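Local atomic coordinates of CBS domain protein (Sulfolobus tokodaii, PDB entry 2EF7), a protein that is of unknown function but carries a pair of CBS domains, modules that in related proteins often bind adenine nucleotides and regulate activity. Residues Met1-Val6 with Pro85-Leu90; Ile15-Asp20 with Thr67-Phe72; Ala21-Ile26 with Lys63-Lys68; Lys45-Ile50 with Ala75-Ile80. All coordinates share one frame; numbering follows the deposited sequence.

Contact 1 of 4, residues Met1-Val6 with Pro85-Leu90; sequences MEEEIV and PITGAL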
loop_
_atom_site.group_PDB
_atom_site.type_symbol
_atom_site.label_atom_id
_atom_site.label_comp_id
_atom_site.label_asym_id
_atom_site.label_seq_id
_atom_site.Cartn_x
_atom_site.Cartn_y
_atom_site.Cartn_z
HETATM N N MSE A 1 -20.053 15.035 -5.057
HETATM C CA MSE A 1 -20.452 13.607 -4.973
HETATM C C MSE A 1 -20.996 13.291 -3.588
HETATM O O MSE A 1 -20.673 13.964 -2.606
HETATM C CB MSE A 1 -19.243 12.725 -5.246
HETATM C CG MSE A 1 -18.628 12.959 -6.587
HETATM SE SE MSE A 1 -17.021 11.957 -6.614
HETATM C CE MSE A 1 -16.744 11.788 -4.732
ATOM N N GLU A 2 -21.832 12.260 -3.515
ATOM C CA GLU A 2 -22.415 11.842 -2.248
ATOM C C GLU A 2 -21.365 11.091 -1.425
ATOM O O GLU A 2 -20.348 10.655 -1.960
ATOM C CB GLU A 2 -23.623 10.939 -2.511
ATOM C CG GLU A 2 -24.664 11.574 -3.419
ATOM C CD GLU A 2 -25.783 10.617 -3.789
ATOM O OE1 GLU A 2 -26.713 11.044 -4.509
ATOM O OE2 GLU A 2 -25.733 9.442 -3.364
ATOM N N GLU A 3 -21.611 10.945 -0.125
ATOM C CA GLU A 3 -20.677 10.235 0.739
ATOM C C GLU A 3 -20.722 8.733 0.479
ATOM O O GLU A 3 -21.785 8.175 0.246
ATOM C CB GLU A 3 -21.017 10.489 2.216
ATOM C CG GLU A 3 -20.774 11.919 2.703
ATOM C CD GLU A 3 -21.268 12.145 4.127
ATOM O OE1 GLU A 3 -22.461 11.870 4.389
ATOM O OE2 GLU A 3 -20.469 12.596 4.980
ATOM N N GLU A 4 -19.564 8.087 0.497
ATOM C CA GLU A 4 -19.499 6.636 0.330
ATOM C C GLU A 4 -19.907 6.140 1.714
ATOM O O GLU A 4 -19.707 6.858 2.690
ATOM C CB GLU A 4 -18.064 6.186 0.052
ATOM C CG GLU A 4 -17.487 6.663 -1.254
ATOM C CD GLU A 4 -17.966 5.839 -2.422
ATOM O OE1 GLU A 4 -19.190 5.605 -2.517
ATOM O OE2 GLU A 4 -17.120 5.429 -3.244
ATOM N N ILE A 5 -20.475 4.942 1.819
ATOM C CA ILE A 5 -20.866 4.439 3.135
ATOM C C ILE A 5 -20.160 3.134 3.497
ATOM O O ILE A 5 -19.829 2.338 2.627
ATOM C CB ILE A 5 -22.403 4.242 3.252
ATOM C CG1 ILE A 5 -22.870 3.106 2.343
ATOM C CG2 ILE A 5 -23.122 5.543 2.888
ATOM C CD1 ILE A 5 -24.322 2.692 2.589
ATOM N N VAL A 6 -19.931 2.943 4.793
ATOM C CA VAL A 6 -19.260 1.760 5.341
ATOM C C VAL A 6 -19.664 0.437 4.687
ATOM O O VAL A 6 -18.816 -0.351 4.276
ATOM C CB VAL A 6 -19.518 1.677 6.870
ATOM C CG1 VAL A 6 -18.970 0.377 7.438
ATOM C CG2 VAL A 6 -18.871 2.881 7.559
ATOM N N PRO A 85 -21.340 7.103 6.934
ATOM C CA PRO A 85 -20.505 7.580 5.832
ATOM C C PRO A 85 -19.079 7.124 6.161
ATOM O O PRO A 85 -18.727 6.963 7.328
ATOM C CB PRO A 85 -20.640 9.098 5.919
ATOM C CG PRO A 85 -22.005 9.290 6.522
ATOM C CD PRO A 85 -22.032 8.223 7.597
ATOM N N ILE A 86 -18.274 6.916 5.129
ATOM C CA ILE A 86 -16.892 6.483 5.286
ATOM C C ILE A 86 -16.110 7.316 6.300
ATOM O O ILE A 86 -15.438 6.777 7.170
ATOM C CB ILE A 86 -16.164 6.551 3.926
ATOM C CG1 ILE A 86 -16.787 5.531 2.974
ATOM C CG2 ILE A 86 -14.662 6.310 4.101
ATOM C CD1 ILE A 86 -16.630 4.100 3.432
ATOM N N THR A 87 -16.201 8.634 6.179
ATOM C CA THR A 87 -15.470 9.521 7.075
ATOM C C THR A 87 -15.901 9.379 8.520
ATOM O O THR A 87 -15.144 9.705 9.431
ATOM C CB THR A 87 -15.602 10.985 6.633
ATOM O OG1 THR A 87 -16.978 11.370 6.605
ATOM C CG2 THR A 87 -15.012 11.153 5.253
ATOM N N GLY A 88 -17.112 8.883 8.733
ATOM C CA GLY A 88 -17.581 8.681 10.087
ATOM C C GLY A 88 -16.737 7.594 10.726
ATOM O O GLY A 88 -16.293 7.718 11.873
ATOM N N ALA A 89 -16.521 6.516 9.980
ATOM C CA ALA A 89 -15.702 5.415 10.468
ATOM C C ALA A 89 -14.286 5.954 10.711
ATOM O O ALA A 89 -13.633 5.602 11.695
ATOM C CB ALA A 89 -15.671 4.287 9.437
ATOM N N LEU A 90 -13.827 6.820 9.813
ATOM C CA LEU A 90 -12.503 7.420 9.927
ATOM C C LEU A 90 -12.370 8.238 11.208
ATOM O O LEU A 90 -11.369 8.149 11.922
ATOM C CB LEU A 90 -12.232 8.333 8.736
ATOM C CG LEU A 90 -10.853 8.993 8.746
ATOM C CD1 LEU A 90 -9.762 7.937 8.767
ATOM C CD2 LEU A 90 -10.719 9.873 7.516
#
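I86, first residue of the second CBS domain's helix 86-96, lies against E4 and I5 of the chain's extended N-terminal segment. Its backbone makes the polar link: I86 N donates to E4 O over 2.8 Å at 159°, with the donor tilted 33° from the carbonyl plane. A helix's first N-H has no carbonyl of its own helix to meet, so a passing strand-like segment is a natural acceptor. From the same residue, I86 CB stands 3.8 Å from E4 O. With CG1 beside its own backbone N (chi1 -66°), CG1 comes to 3.3 Å from E4 CB, a tight fit. At the tip, CD1 rests on the next peptide, 3.7 Å from I5 C. The branched side chain thus fills the angle between the segment and the helix, and it also touches Y9 and I119. An alanine here would probably leave E4 CB and the I5 peptide without the apolar cover of CG1 and CD1, opening a gap at the helix start.

P85 holds the N-cap position, where a residue need give no N-H to a helix carbonyl, so proline costs nothing there. P85 O accepts from G88 N at 2.9 Å. The extended E3 brings its carboxylate against CB and CG of P85, E3 OE1 being 3.4 Å from P85 CG; the same carboxylate makes a long, weak ion pair with R94 of the second subunit. E4 bends away from the helix at its end and bonds Y9. Further along the helix, V6 CG2 meets A89 CB at 4.0 Å.

Contact 2 of 4, residues Ile15-Asp20 with Thr67-Phe72; sequences ISVTKD and TKAEEF
K19 O takes the backbone bond of this contact, accepting from E70 N at 2.9 Å and 162°, and E70 CB and CG fold in beside the same oxygen. E70 lies in a short piece of helical shape, 69-71, in the link that follows the first CBS domain's helix 52-60; the acceptor follows that domain's strand 16-18. A69 is small enough to turn its methyl into the bend, where CB lies 3.6 Å from T18 O and, more loosely, faces V17 CG2. T18 OG1 donates to D20 OD1 over 2.7 Å, nearly along the acceptor's C-O bond, and so ties together the bend between strand and helix.

K19 CD lies 3.7 Å from E70 OE1. E70 CG sits between its backbone N and carbonyl carbon (chi1 69°), which brings CG close beside K19 O. The K19 ammonium itself is paired with D42, and it stays beyond salt-bridge range of E70. Lysine serves well at K68 because its methylenes cover D20, with CD 3.9 Å from D20 CB, before NZ reaches E70 OE2 at 3.0 Å. It meets that oxygen on the anti side, 29° out of the carboxylate plane. An alanine at K68 would probably leave the E70 carboxylate without its ammonium mate and D20 CB without its cover. The two segments are thus joined by a single hydrogen bond, from E70 N to K19 O, while two lysines near the E70 carboxylate would probably keep it ionised.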
loop_
_atom_site.group_PDB
_atom_site.type_symbol
_atom_site.label_atom_id
_atom_site.label_comp_id
_atom_site.label_asym_id
_atom_site.label_seq_id
_atom_site.Cartn_x
_atom_site.Cartn_y
_atom_site.Cartn_z
ATOM N N ILE A 15 -15.778 -13.877 10.849
ATOM C CA ILE A 15 -16.003 -14.969 11.779
ATOM C C ILE A 15 -16.090 -14.474 13.208
ATOM O O ILE A 15 -15.250 -13.687 13.651
ATOM C CB ILE A 15 -14.873 -16.008 11.691
ATOM C CG1 ILE A 15 -14.773 -16.539 10.259
ATOM C CG2 ILE A 15 -15.124 -17.129 12.681
ATOM C CD1 ILE A 15 -16.033 -17.228 9.767
ATOM N N SER A 16 -17.100 -14.951 13.933
ATOM C CA SER A 16 -17.281 -14.566 15.325
ATOM C C SER A 16 -17.511 -15.787 16.202
ATOM O O SER A 16 -17.895 -16.840 15.715
ATOM C CB SER A 16 -18.489 -13.642 15.462
ATOM O OG SER A 16 -19.685 -14.355 15.201
ATOM N N VAL A 17 -17.279 -15.629 17.501
ATOM C CA VAL A 17 -17.495 -16.699 18.473
ATOM C C VAL A 17 -18.221 -16.043 19.628
ATOM O O VAL A 17 -18.055 -14.841 19.857
ATOM C CB VAL A 17 -16.154 -17.313 18.985
ATOM C CG1 VAL A 17 -15.367 -17.900 17.810
ATOM C CG2 VAL A 17 -15.331 -16.250 19.725
ATOM N N THR A 18 -19.024 -16.809 20.355
ATOM C CA THR A 18 -19.769 -16.244 21.469
ATOM C C THR A 18 -18.839 -15.986 22.642
ATOM O O THR A 18 -17.778 -16.600 22.753
ATOM C CB THR A 18 -20.906 -17.177 21.921
ATOM O OG1 THR A 18 -20.352 -18.348 22.520
ATOM C CG2 THR A 18 -21.745 -17.592 20.734
ATOM N N LYS A 19 -19.245 -15.078 23.524
ATOM C CA LYS A 19 -18.423 -14.714 24.673
ATOM C C LYS A 19 -18.096 -15.839 25.653
ATOM O O LYS A 19 -17.232 -15.676 26.511
ATOM C CB LYS A 19 -19.055 -13.538 25.422
ATOM C CG LYS A 19 -20.396 -13.823 26.057
ATOM C CD LYS A 19 -20.824 -12.640 26.922
ATOM C CE LYS A 19 -22.184 -12.884 27.564
ATOM N NZ LYS A 19 -22.559 -11.781 28.492
ATOM N N ASP A 20 -18.773 -16.976 25.545
ATOM C CA ASP A 20 -18.469 -18.084 26.444
ATOM C C ASP A 20 -17.818 -19.264 25.705
ATOM O O ASP A 20 -17.666 -20.347 26.265
ATOM C CB ASP A 20 -19.727 -18.540 27.183
ATOM C CG ASP A 20 -20.708 -19.252 26.283
ATOM O OD1 ASP A 20 -20.801 -18.896 25.089
ATOM O OD2 ASP A 20 -21.401 -20.166 26.779
ATOM N N THR A 67 -10.889 -22.087 29.003
ATOM C CA THR A 67 -11.074 -20.670 29.291
ATOM C C THR A 67 -12.051 -20.014 28.299
ATOM O O THR A 67 -11.915 -20.155 27.084
ATOM C CB THR A 67 -9.716 -19.942 29.273
ATOM O OG1 THR A 67 -8.790 -20.644 30.118
ATOM C CG2 THR A 67 -9.868 -18.510 29.783
ATOM N N LYS A 68 -13.043 -19.311 28.826
ATOM C CA LYS A 68 -14.043 -18.658 27.985
ATOM C C LYS A 68 -13.490 -17.433 27.262
ATOM O O LYS A 68 -12.600 -16.745 27.758
ATOM C CB LYS A 68 -15.266 -18.262 28.824
ATOM C CG LYS A 68 -16.014 -19.457 29.447
ATOM C CD LYS A 68 -17.290 -19.021 30.164
ATOM C CE LYS A 68 -17.001 -17.950 31.212
ATOM N NZ LYS A 68 -18.227 -17.264 31.722
ATOM N N ALA A 69 -14.038 -17.165 26.083
ATOM C CA ALA A 69 -13.613 -16.043 25.263
ATOM C C ALA A 69 -13.535 -14.723 26.025
ATOM O O ALA A 69 -12.509 -14.039 25.989
ATOM C CB ALA A 69 -14.553 -15.897 24.063
ATOM N N GLU A 70 -14.607 -14.366 26.722
ATOM C CA GLU A 70 -14.631 -13.097 27.444
ATOM C C GLU A 70 -13.527 -12.933 28.487
ATOM O O GLU A 70 -13.236 -11.817 28.901
ATOM C CB GLU A 70 -16.005 -12.883 28.098
ATOM C CG GLU A 70 -16.322 -13.824 29.247
ATOM C CD GLU A 70 -17.787 -13.767 29.663
ATOM O OE1 GLU A 70 -18.351 -12.650 29.704
ATOM O OE2 GLU A 70 -18.368 -14.838 29.956
ATOM N N GLU A 71 -12.900 -14.033 28.903
ATOM C CA GLU A 71 -11.847 -13.951 29.913
ATOM C C GLU A 71 -10.469 -13.573 29.382
ATOM O O GLU A 71 -9.599 -13.202 30.165
ATOM C CB GLU A 71 -11.709 -15.274 30.668
ATOM C CG GLU A 71 -12.967 -15.772 31.357
ATOM C CD GLU A 71 -12.700 -17.016 32.190
ATOM O OE1 GLU A 71 -11.998 -16.893 33.218
ATOM O OE2 GLU A 71 -13.174 -18.114 31.815
ATOM N N PHE A 72 -10.252 -13.667 28.073
ATOM C CA PHE A 72 -8.931 -13.345 27.536
ATOM C C PHE A 72 -8.926 -12.538 26.255
ATOM O O PHE A 72 -7.865 -12.233 25.706
ATOM C CB PHE A 72 -8.112 -14.631 27.342
ATOM C CG PHE A 72 -8.606 -15.528 26.241
ATOM C CD1 PHE A 72 -8.001 -15.508 24.988
ATOM C CD2 PHE A 72 -9.646 -16.433 26.471
ATOM C CE1 PHE A 72 -8.418 -16.384 23.975
ATOM C CE2 PHE A 72 -10.077 -17.308 25.471
ATOM C CZ PHE A 72 -9.461 -17.287 24.221
#

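Contact 3 of 4, residues Ala21-Ile26 with Lys63-Lys68; sequences AKLNDI and KSLETK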
loop_
_atom_site.group_PDB
_atom_site.type_symbol
_atom_site.label_atom_id
_atom_site.label_comp_id
_atom_site.label_asym_id
_atom_site.label_seq_id
_atom_site.Cartn_x
_atom_site.Cartn_y
_atom_site.Cartn_z
ATOM N N ALA A 21 -17.427 -19.038 24.450
ATOM C CA ALA A 21 -16.771 -20.069 23.648
ATOM C C ALA A 21 -15.445 -20.400 24.325
ATOM O O ALA A 21 -14.790 -19.508 24.863
ATOM C CB ALA A 21 -16.527 -19.548 22.246
ATOM N N LYS A 22 -15.040 -21.667 24.297
ATOM C CA LYS A 22 -13.792 -22.071 24.954
ATOM C C LYS A 22 -12.561 -21.836 24.085
ATOM O O LYS A 22 -12.626 -21.929 22.862
ATOM C CB LYS A 22 -13.861 -23.545 25.362
ATOM C CG LYS A 22 -15.001 -23.877 26.311
ATOM C CD LYS A 22 -15.136 -25.384 26.478
ATOM C CE LYS A 22 -16.328 -25.763 27.342
ATOM N NZ LYS A 22 -16.170 -25.297 28.749
ATOM N N LEU A 23 -11.440 -21.540 24.728
ATOM C CA LEU A 23 -10.207 -21.268 24.014
ATOM C C LEU A 23 -9.903 -22.318 22.957
ATOM O O LEU A 23 -9.645 -21.977 21.806
ATOM C CB LEU A 23 -9.035 -21.150 24.998
ATOM C CG LEU A 23 -7.658 -20.792 24.420
ATOM C CD1 LEU A 23 -6.804 -20.138 25.491
ATOM C CD2 LEU A 23 -6.965 -22.037 23.884
ATOM N N ASN A 24 -9.957 -23.596 23.322
ATOM C CA ASN A 24 -9.643 -24.622 22.335
ATOM C C ASN A 24 -10.590 -24.637 21.141
ATOM O O ASN A 24 -10.152 -24.891 20.016
ATOM C CB ASN A 24 -9.572 -26.016 22.977
ATOM C CG ASN A 24 -10.913 -26.507 23.458
ATOM O OD1 ASN A 24 -11.579 -25.850 24.256
ATOM N ND2 ASN A 24 -11.319 -27.674 22.976
ATOM N N ASP A 25 -11.874 -24.359 21.357
ATOM C CA ASP A 25 -12.808 -24.350 20.230
ATOM C C ASP A 25 -12.530 -23.152 19.329
ATOM O O ASP A 25 -12.624 -23.241 18.096
ATOM C CB ASP A 25 -14.266 -24.316 20.713
ATOM C CG ASP A 25 -14.659 -25.584 21.447
ATOM O OD1 ASP A 25 -14.175 -26.664 21.049
ATOM O OD2 ASP A 25 -15.450 -25.509 22.408
ATOM N N ILE A 26 -12.178 -22.032 19.948
ATOM C CA ILE A 26 -11.871 -20.824 19.187
ATOM C C ILE A 26 -10.619 -21.061 18.350
ATOM O O ILE A 26 -10.564 -20.679 17.175
ATOM C CB ILE A 26 -11.624 -19.626 20.129
ATOM C CG1 ILE A 26 -12.892 -19.331 20.939
ATOM C CG2 ILE A 26 -11.189 -18.413 19.320
ATOM C CD1 ILE A 26 -12.652 -18.423 22.154
ATOM N N LYS A 63 -3.636 -20.162 31.498
ATOM C CA LYS A 63 -5.064 -20.430 31.328
ATOM C C LYS A 63 -5.241 -21.782 30.659
ATOM O O LYS A 63 -4.418 -22.183 29.833
ATOM C CB LYS A 63 -5.708 -19.339 30.470
ATOM C CG LYS A 63 -5.584 -17.943 31.054
ATOM C CD LYS A 63 -6.763 -17.586 31.942
ATOM C CE LYS A 63 -6.891 -18.507 33.135
ATOM N NZ LYS A 63 -8.149 -18.226 33.885
ATOM N N SER A 64 -6.313 -22.484 31.017
ATOM C CA SER A 64 -6.586 -23.797 30.447
ATOM C C SER A 64 -7.299 -23.694 29.106
ATOM O O SER A 64 -7.695 -22.608 28.672
ATOM C CB SER A 64 -7.446 -24.630 31.397
ATOM O OG SER A 64 -8.787 -24.181 31.391
ATOM N N LEU A 65 -7.476 -24.849 28.473
ATOM C CA LEU A 65 -8.129 -24.939 27.179
ATOM C C LEU A 65 -9.625 -24.641 27.254
ATOM O O LEU A 65 -10.266 -24.407 26.228
ATOM C CB LEU A 65 -7.925 -26.339 26.584
ATOM C CG LEU A 65 -6.503 -26.848 26.332
ATOM C CD1 LEU A 65 -6.583 -28.236 25.688
ATOM C CD2 LEU A 65 -5.756 -25.887 25.426
ATOM N N GLU A 66 -10.187 -24.659 28.459
ATOM C CA GLU A 66 -11.615 -24.389 28.632
ATOM C C GLU A 66 -11.924 -22.907 28.909
ATOM O O GLU A 66 -13.086 -22.516 29.026
ATOM C CB GLU A 66 -12.191 -25.240 29.772
ATOM C CG GLU A 66 -12.229 -26.736 29.509
ATOM C CD GLU A 66 -10.892 -27.414 29.755
ATOM O OE1 GLU A 66 -10.333 -27.244 30.862
ATOM O OE2 GLU A 66 -10.404 -28.123 28.848
ATOM N N THR A 67 -10.889 -22.087 29.003
ATOM C CA THR A 67 -11.074 -20.670 29.291
ATOM C C THR A 67 -12.051 -20.014 28.299
ATOM O O THR A 67 -11.915 -20.155 27.084
ATOM C CB THR A 67 -9.716 -19.942 29.273
ATOM O OG1 THR A 67 -8.790 -20.644 30.118
ATOM C CG2 THR A 67 -9.868 -18.510 29.783
ATOM N N LYS A 68 -13.043 -19.311 28.826
ATOM C CA LYS A 68 -14.043 -18.658 27.985
ATOM C C LYS A 68 -13.490 -17.433 27.262
ATOM O O LYS A 68 -12.600 -16.745 27.758
ATOM C CB LYS A 68 -15.266 -18.262 28.824
ATOM C CG LYS A 68 -16.014 -19.457 29.447
ATOM C CD LYS A 68 -17.290 -19.021 30.164
ATOM C CE LYS A 68 -17.001 -17.950 31.212
ATOM N NZ LYS A 68 -18.227 -17.264 31.722
HETATM O O HOH W 1 -15.457 -22.887 29.980
#
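L23 N and N24 N, at the start of helix 23-33, turn their N-H groups toward two carbonyls of the 64-67 turn. L23 N donates to T67 O over 2.8 Å, bent at 135°; N24 N reaches L65 O over 3.0 Å, nearly straight at 167°. Just before the helix, K22 and K68 form a single backbone bridge, where K22 CA and K68 CA also turn C-H groups toward T67 O and A21 O.

The turn has its own fastening. It is a type I turn from S64 to T67, and S64 OG accepts from E66 N to make an ST turn. T67 OG1 donates to S64 O at 2.7 Å, from the same face of the carbonyl plane as T67 N. Serine and threonine suit these places because each hydroxyl can bond within so tight a bend.

K22 and E66 cross obliquely at the outer side, K22 CG lying 3.6 Å from E66 O. A bend at the end of the lysine, NZ turned by chi4 to -65°, accompanies a bridge through water: the molecule accepts from K22 NZ at 2.8 Å and donates to E66 O at 2.6 Å. The apolar contact is lighter, L23 CD2 meeting L65 CD2 at 4.3 Å, and N24 CB makes a plain van der Waals contact with L65 CB at 4.0 Å. L23 and N24 also pack on I59 of the third subunit, and L65 on its L65. The arrangement is a helix N-terminus whose first N-H groups, which the first turn cannot satisfy itself, are met by carbonyls of the loop that follows helix 52-60 in a CBS domain.

Contact 4 of 4, residues Lys45-Ile50 with Ala75-Ile80; sequences KPVGII and ASLITI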
loop_
_atom_site.group_PDB
_atom_site.type_symbol
_atom_site.label_atom_id
_atom_site.label_comp_id
_atom_site.label_asym_id
_atom_site.label_seq_id
_atom_site.Cartn_x
_atom_site.Cartn_y
_atom_site.Cartn_z
ATOM N N LYS A 45 -23.977 -9.232 19.099
ATOM C CA LYS A 45 -23.368 -7.919 19.255
ATOM C C LYS A 45 -21.906 -8.032 19.661
ATOM O O LYS A 45 -21.579 -8.741 20.604
ATOM C CB LYS A 45 -24.159 -7.106 20.279
ATOM C CG LYS A 45 -25.619 -6.902 19.851
ATOM C CD LYS A 45 -26.405 -6.091 20.865
ATOM C CE LYS A 45 -27.796 -5.716 20.338
ATOM N NZ LYS A 45 -28.593 -6.903 19.927
ATOM N N PRO A 46 -21.009 -7.325 18.945
ATOM C CA PRO A 46 -19.560 -7.315 19.191
ATOM C C PRO A 46 -19.194 -6.824 20.589
ATOM O O PRO A 46 -19.598 -5.733 20.978
ATOM C CB PRO A 46 -19.023 -6.354 18.125
ATOM C CG PRO A 46 -20.081 -6.333 17.071
ATOM C CD PRO A 46 -21.359 -6.389 17.862
ATOM N N VAL A 47 -18.428 -7.618 21.338
ATOM C CA VAL A 47 -17.993 -7.212 22.676
ATOM C C VAL A 47 -16.475 -7.268 22.791
ATOM O O VAL A 47 -15.900 -6.912 23.819
ATOM C CB VAL A 47 -18.601 -8.086 23.783
ATOM C CG1 VAL A 47 -20.065 -7.730 23.975
ATOM C CG2 VAL A 47 -18.451 -9.551 23.427
ATOM N N GLY A 48 -15.818 -7.709 21.729
ATOM C CA GLY A 48 -14.372 -7.780 21.769
ATOM C C GLY A 48 -13.778 -8.489 20.573
ATOM O O GLY A 48 -14.463 -8.758 19.583
ATOM N N ILE A 49 -12.488 -8.792 20.674
ATOM C CA ILE A 49 -11.775 -9.474 19.610
ATOM C C ILE A 49 -10.676 -10.359 20.195
ATOM O O ILE A 49 -10.067 -10.024 21.209
ATOM C CB ILE A 49 -11.145 -8.457 18.630
ATOM C CG1 ILE A 49 -10.514 -9.191 17.448
ATOM C CG2 ILE A 49 -10.103 -7.618 19.346
ATOM C CD1 ILE A 49 -9.861 -8.261 16.429
ATOM N N ILE A 50 -10.452 -11.500 19.553
ATOM C CA ILE A 50 -9.417 -12.435 19.972
ATOM C C ILE A 50 -8.469 -12.631 18.796
ATOM O O ILE A 50 -8.891 -13.046 17.716
ATOM C CB ILE A 50 -10.017 -13.807 20.373
ATOM C CG1 ILE A 50 -10.794 -13.675 21.686
ATOM C CG2 ILE A 50 -8.909 -14.838 20.515
ATOM C CD1 ILE A 50 -11.594 -14.911 22.079
ATOM N N ALA A 75 -11.134 -6.621 25.115
ATOM C CA ALA A 75 -12.472 -6.054 25.229
ATOM C C ALA A 75 -12.612 -4.762 24.449
ATOM O O ALA A 75 -11.710 -3.927 24.455
ATOM C CB ALA A 75 -12.828 -5.811 26.695
ATOM N N SER A 76 -13.746 -4.608 23.775
ATOM C CA SER A 76 -14.026 -3.403 22.995
ATOM C C SER A 76 -15.472 -3.331 22.542
ATOM O O SER A 76 -16.015 -4.291 21.989
ATOM C CB SER A 76 -13.129 -3.326 21.764
ATOM O OG SER A 76 -13.499 -2.209 20.973
ATOM N N LEU A 77 -16.085 -2.176 22.768
ATOM C CA LEU A 77 -17.469 -1.961 22.388
ATOM C C LEU A 77 -17.559 -0.917 21.283
ATOM O O LEU A 77 -18.654 -0.565 20.852
ATOM C CB LEU A 77 -18.290 -1.517 23.609
ATOM C CG LEU A 77 -18.471 -2.542 24.737
ATOM C CD1 LEU A 77 -19.089 -1.878 25.964
ATOM C CD2 LEU A 77 -19.358 -3.675 24.252
ATOM N N ILE A 78 -16.410 -0.432 20.817
ATOM C CA ILE A 78 -16.389 0.574 19.754
ATOM C C ILE A 78 -16.883 -0.064 18.450
ATOM O O ILE A 78 -16.321 -1.057 17.987
ATOM C CB ILE A 78 -14.958 1.142 19.507
ATOM C CG1 ILE A 78 -14.212 1.343 20.829
ATOM C CG2 ILE A 78 -15.046 2.479 18.779
ATOM C CD1 ILE A 78 -14.917 2.236 21.818
ATOM N N THR A 79 -17.932 0.503 17.865
ATOM C CA THR A 79 -18.482 -0.012 16.619
ATOM C C THR A 79 -18.962 1.144 15.752
ATOM O O THR A 79 -19.089 2.275 16.229
ATOM C CB THR A 79 -19.713 -0.910 16.854
ATOM O OG1 THR A 79 -20.781 -0.107 17.366
ATOM C CG2 THR A 79 -19.404 -2.027 17.847
ATOM N N ILE A 80 -19.245 0.845 14.487
ATOM C CA ILE A 80 -19.757 1.832 13.548
ATOM C C ILE A 80 -20.906 1.189 12.760
ATOM O O ILE A 80 -20.831 0.016 12.388
ATOM C CB ILE A 80 -18.659 2.301 12.564
ATOM C CG1 ILE A 80 -19.168 3.489 11.742
ATOM C CG2 ILE A 80 -18.216 1.151 11.670
ATOM C CD1 ILE A 80 -19.176 4.801 12.526
#
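S76 N donates to V47 O at 3.2 Å, and the bond is almost perfectly straight at 179°. It meets the acceptor from above, the donor lying 47° out of the carbonyl plane. Beside it, L77 CD2 touches V47 CG1 at 4.1 Å. Leucine is long enough to reach back from the loop to the strand's backbone, where L77 CD2 lies 3.9 Å from P46 O and also meets V47 CA. The V47 side chain, pointing away from 75-80, packs on V40 and D42. At the far end, P46 CB only grazes T79 CG2, at 4.4 Å.

G48 and A75 form an antiparallel, non-hydrogen-bonded pair with CA atoms 4.3 Å apart. Glycine fits G48 because the backbone there, with phi at 171°, has a shape that glycine takes far more easily than other residues; the nearness of A75 CA is a minor point. In the first CBS domain's mixed sheet, 74-75 is the outermost strand, paired with 45-51, and from A75 the chain leaves toward the second domain's sheet. Farther in, V47 and G48 both face V40 of strand 37-42, a classic beta bulge. I49 continues the pairing through a backbone bond to T74. S76 OG accepts a weak bond from I78 N, 3.4 Å away, in the exit from the sheet. Farther out, P46 and T79 both rest on V104 of strand 100-104, in the second domain's sheet.

Overall arrangement
Contacts 2 and 3 are neighbours, their centres 8 Å apart; they share T67 and K68, and A69 N probably bonds A21 O at 2.7 Å. Contact 4, centred 11 Å from contact 2, joins them through I50: I50 CD1 lies 3.7 Å from A69 CB and 3.7 Å from I26 CD1. Contact 1 stands apart, on the opposite side of the chain's centre from contacts 2 and 3, with nearest atoms about 15 Å and 24 Å away. Contact 4 bridges that distance, I80 CD1 reaching A89 N at 4.1 Å. Together they trace the chain from the N-terminal segment through the first CBS domain to the second; no ligand site is assigned here.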